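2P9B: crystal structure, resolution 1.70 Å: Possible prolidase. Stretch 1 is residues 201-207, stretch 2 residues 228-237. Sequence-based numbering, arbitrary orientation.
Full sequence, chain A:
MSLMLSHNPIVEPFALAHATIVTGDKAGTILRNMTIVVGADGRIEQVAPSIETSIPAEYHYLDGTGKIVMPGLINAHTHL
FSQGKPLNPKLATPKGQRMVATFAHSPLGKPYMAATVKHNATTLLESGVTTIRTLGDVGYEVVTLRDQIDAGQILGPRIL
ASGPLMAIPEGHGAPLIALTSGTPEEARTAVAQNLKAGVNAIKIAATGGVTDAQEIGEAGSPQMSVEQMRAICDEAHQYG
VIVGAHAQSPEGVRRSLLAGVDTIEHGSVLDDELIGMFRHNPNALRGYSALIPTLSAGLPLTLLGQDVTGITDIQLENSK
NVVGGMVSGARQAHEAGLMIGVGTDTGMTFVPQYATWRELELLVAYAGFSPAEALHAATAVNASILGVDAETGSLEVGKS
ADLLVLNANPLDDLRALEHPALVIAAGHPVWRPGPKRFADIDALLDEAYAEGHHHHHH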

# COMPACT_ATOMS: atom_id res chain seq x y z
N ALA A 201 1.26 8.17 10.17
CA ALA A 201 0.56 8.36 8.90
C ALA A 201 -0.74 9.10 9.22
O ALA A 201 -1.25 9.00 10.33
CB ALA A 201 0.26 7.01 8.23
N ILE A 202 -1.25 9.87 8.26
CA ILE A 202 -2.51 10.59 8.45
C ILE A 202 -3.39 10.36 7.22
O ILE A 202 -2.89 10.32 6.10
CB ILE A 202 -2.29 12.11 8.60
CG1 ILE A 202 -1.59 12.42 9.93
CG2 ILE A 202 -3.62 12.85 8.54
CD1 ILE A 202 -2.43 12.11 11.16
N LYS A 203 -4.69 10.19 7.45
CA LYS A 203 -5.64 9.99 6.37
C LYS A 203 -6.77 11.01 6.48
O LYS A 203 -7.38 11.16 7.54
CB LYS A 203 -6.24 8.58 6.42
CG LYS A 203 -7.38 8.35 5.44
CD LYS A 203 -6.92 8.54 4.00
CE LYS A 203 -7.96 7.99 3.03
NZ LYS A 203 -7.38 7.82 1.67
N ILE A 204 -7.02 11.72 5.38
CA ILE A 204 -8.08 12.72 5.32
C ILE A 204 -9.06 12.30 4.23
O ILE A 204 -8.65 11.79 3.19
CB ILE A 204 -7.54 14.12 4.90
CG1 ILE A 204 -6.42 14.57 5.84
CG2 ILE A 204 -8.66 15.14 4.92
CD1 ILE A 204 -5.68 15.80 5.34
N ALA A 205 -10.35 12.50 4.47
CA ALA A 205 -11.36 12.20 3.47
C ALA A 205 -11.68 13.57 2.85
O ALA A 205 -12.40 14.37 3.43
CB ALA A 205 -12.61 11.61 4.12
N ALA A 206 -11.11 13.84 1.68
CA ALA A 206 -11.33 15.12 1.01
C ALA A 206 -12.69 15.16 0.34
O ALA A 206 -13.29 16.22 0.18
CB ALA A 206 -10.24 15.36 -0.04
N THR A 207 -13.17 13.98 -0.04
CA THR A 207 -14.45 13.84 -0.72
C THR A 207 -15.21 12.62 -0.20
O THR A 207 -14.75 11.95 0.72
CB THR A 207 -14.23 13.62 -2.23
OG1 THR A 207 -13.54 12.39 -2.41
CG2 THR A 207 -13.39 14.75 -2.81
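Stretch 2 228-237: QMRAICDEAH

Stretch 2 is helical throughout, held by backbone hydrogen bonds from N of residue i+4 to O of residue i, such as C233 N to M229 O (2.9 Å) and A236 N to I232 O (3.0 Å). It packs on the strand 202-205 almost exactly antiparallel, at 177°, with the axes 10.4 Å apart. I202 therefore lies near A236, and I204 near M229. Strand alternation points I202 and I204 toward the helix and K203 and A205 away. On the helix, M229, I232 and A236 point toward the strand, as their spacing of three and four residues allows.

I232 touches both strand isoleucines with CG2. Its chi1 is m and chi2 t, and its CG2 lies 4.0 Å from I202 CG2 and 3.5 Å from I204 CD1. I204 is also m, t; the trans chi2 extends I204 CD1 to that contact. I204 CD1 and I204 CG2 both reach M229, at 4.2 and 4.1 Å from M229 CG. I202 differs, with both chi angles m. Its CG1 lies 4.2 Å from A236 CB. Here I202 CA and A236 CA are 7.5 Å apart; I204 CA and M229 CA are 7.8 Å apart.

M229 is a selenomethionine with rotamer m, t, m. Its side chain runs past I204 and brings SE to 3.8 Å from A206 CB, beyond the strand's end. No hydrogen bond crosses the contact; the packing is apolar.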

# COMPACT_ATOMS: atom_id res chain seq x y z
N GLN A 228 -8.68 23.75 5.64
CA GLN A 228 -8.72 22.68 6.63
C GLN A 228 -7.56 21.71 6.43
O GLN A 228 -6.85 21.36 7.37
CB GLN A 228 -10.02 21.89 6.53
CG GLN A 228 -11.22 22.54 7.19
CD GLN A 228 -12.49 21.76 6.91
OE1 GLN A 228 -12.92 21.65 5.77
NE2 GLN A 228 -13.08 21.21 7.96
N MSE A 229 -7.38 21.27 5.18
CA MSE A 229 -6.32 20.32 4.88
C MSE A 229 -4.92 20.92 4.95
O MSE A 229 -3.95 20.21 5.20
CB MSE A 229 -6.56 19.68 3.50
CG MSE A 229 -7.83 18.82 3.43
SE MSE A 229 -8.05 17.77 1.85
CE MSE A 229 -8.66 19.13 0.70
N ARG A 230 -4.82 22.23 4.71
CA ARG A 230 -3.51 22.87 4.77
C ARG A 230 -3.05 22.86 6.23
O ARG A 230 -1.86 22.69 6.51
CB ARG A 230 -3.58 24.32 4.27
CG ARG A 230 -2.23 25.02 4.30
CD ARG A 230 -2.28 26.51 3.94
NE ARG A 230 -2.56 26.77 2.53
CZ ARG A 230 -3.76 27.03 2.03
NH1 ARG A 230 -4.82 27.07 2.83
NH2 ARG A 230 -3.91 27.28 0.73
N ALA A 231 -3.99 23.04 7.15
CA ALA A 231 -3.66 23.04 8.57
C ALA A 231 -3.24 21.63 9.00
O ALA A 231 -2.31 21.46 9.78
CB ALA A 231 -4.87 23.51 9.39
N ILE A 232 -3.94 20.63 8.47
CA ILE A 232 -3.62 19.23 8.79
C ILE A 232 -2.24 18.87 8.25
O ILE A 232 -1.43 18.28 8.96
CB ILE A 232 -4.67 18.28 8.18
CG1 ILE A 232 -6.02 18.48 8.88
CG2 ILE A 232 -4.22 16.83 8.31
CD1 ILE A 232 -7.18 17.74 8.22
N CYS A 233 -1.97 19.24 7.01
CA CYS A 233 -0.68 18.93 6.40
C CYS A 233 0.47 19.66 7.07
O CYS A 233 1.53 19.08 7.28
CB CYS A 233 -0.71 19.25 4.91
SG CYS A 233 -1.73 18.11 3.97
N ASP A 234 0.28 20.93 7.40
CA ASP A 234 1.33 21.71 8.05
C ASP A 234 1.74 21.05 9.36
O ASP A 234 2.93 20.85 9.62
CB ASP A 234 0.85 23.14 8.33
CG ASP A 234 1.89 23.97 9.06
OD1 ASP A 234 2.98 24.19 8.49
OD2 ASP A 234 1.61 24.42 10.19
N GLU A 235 0.75 20.69 10.17
CA GLU A 235 0.99 20.06 11.46
C GLU A 235 1.64 18.69 11.33
O GLU A 235 2.61 18.39 12.02
CB GLU A 235 -0.34 19.94 12.22
CG GLU A 235 -0.21 19.59 13.69
CD GLU A 235 0.58 20.63 14.47
OE1 GLU A 235 0.37 21.84 14.23
OE2 GLU A 235 1.40 20.23 15.32
N ALA A 236 1.12 17.85 10.44
CA ALA A 236 1.69 16.52 10.26
C ALA A 236 3.13 16.59 9.78
O ALA A 236 4.00 15.87 10.28
CB ALA A 236 0.85 15.73 9.26
N HIS A 237 3.40 17.46 8.82
CA HIS A 237 4.73 17.60 8.26
C HIS A 237 5.77 18.09 9.27
O HIS A 237 6.95 17.80 9.13
CB HIS A 237 4.68 18.53 7.04
CG HIS A 237 3.91 17.95 5.90
ND1 HIS A 237 3.52 18.70 4.81
CD2 HIS A 237 3.45 16.70 5.68
CE1 HIS A 237 2.85 17.93 3.97
NE2 HIS A 237 2.80 16.71 4.47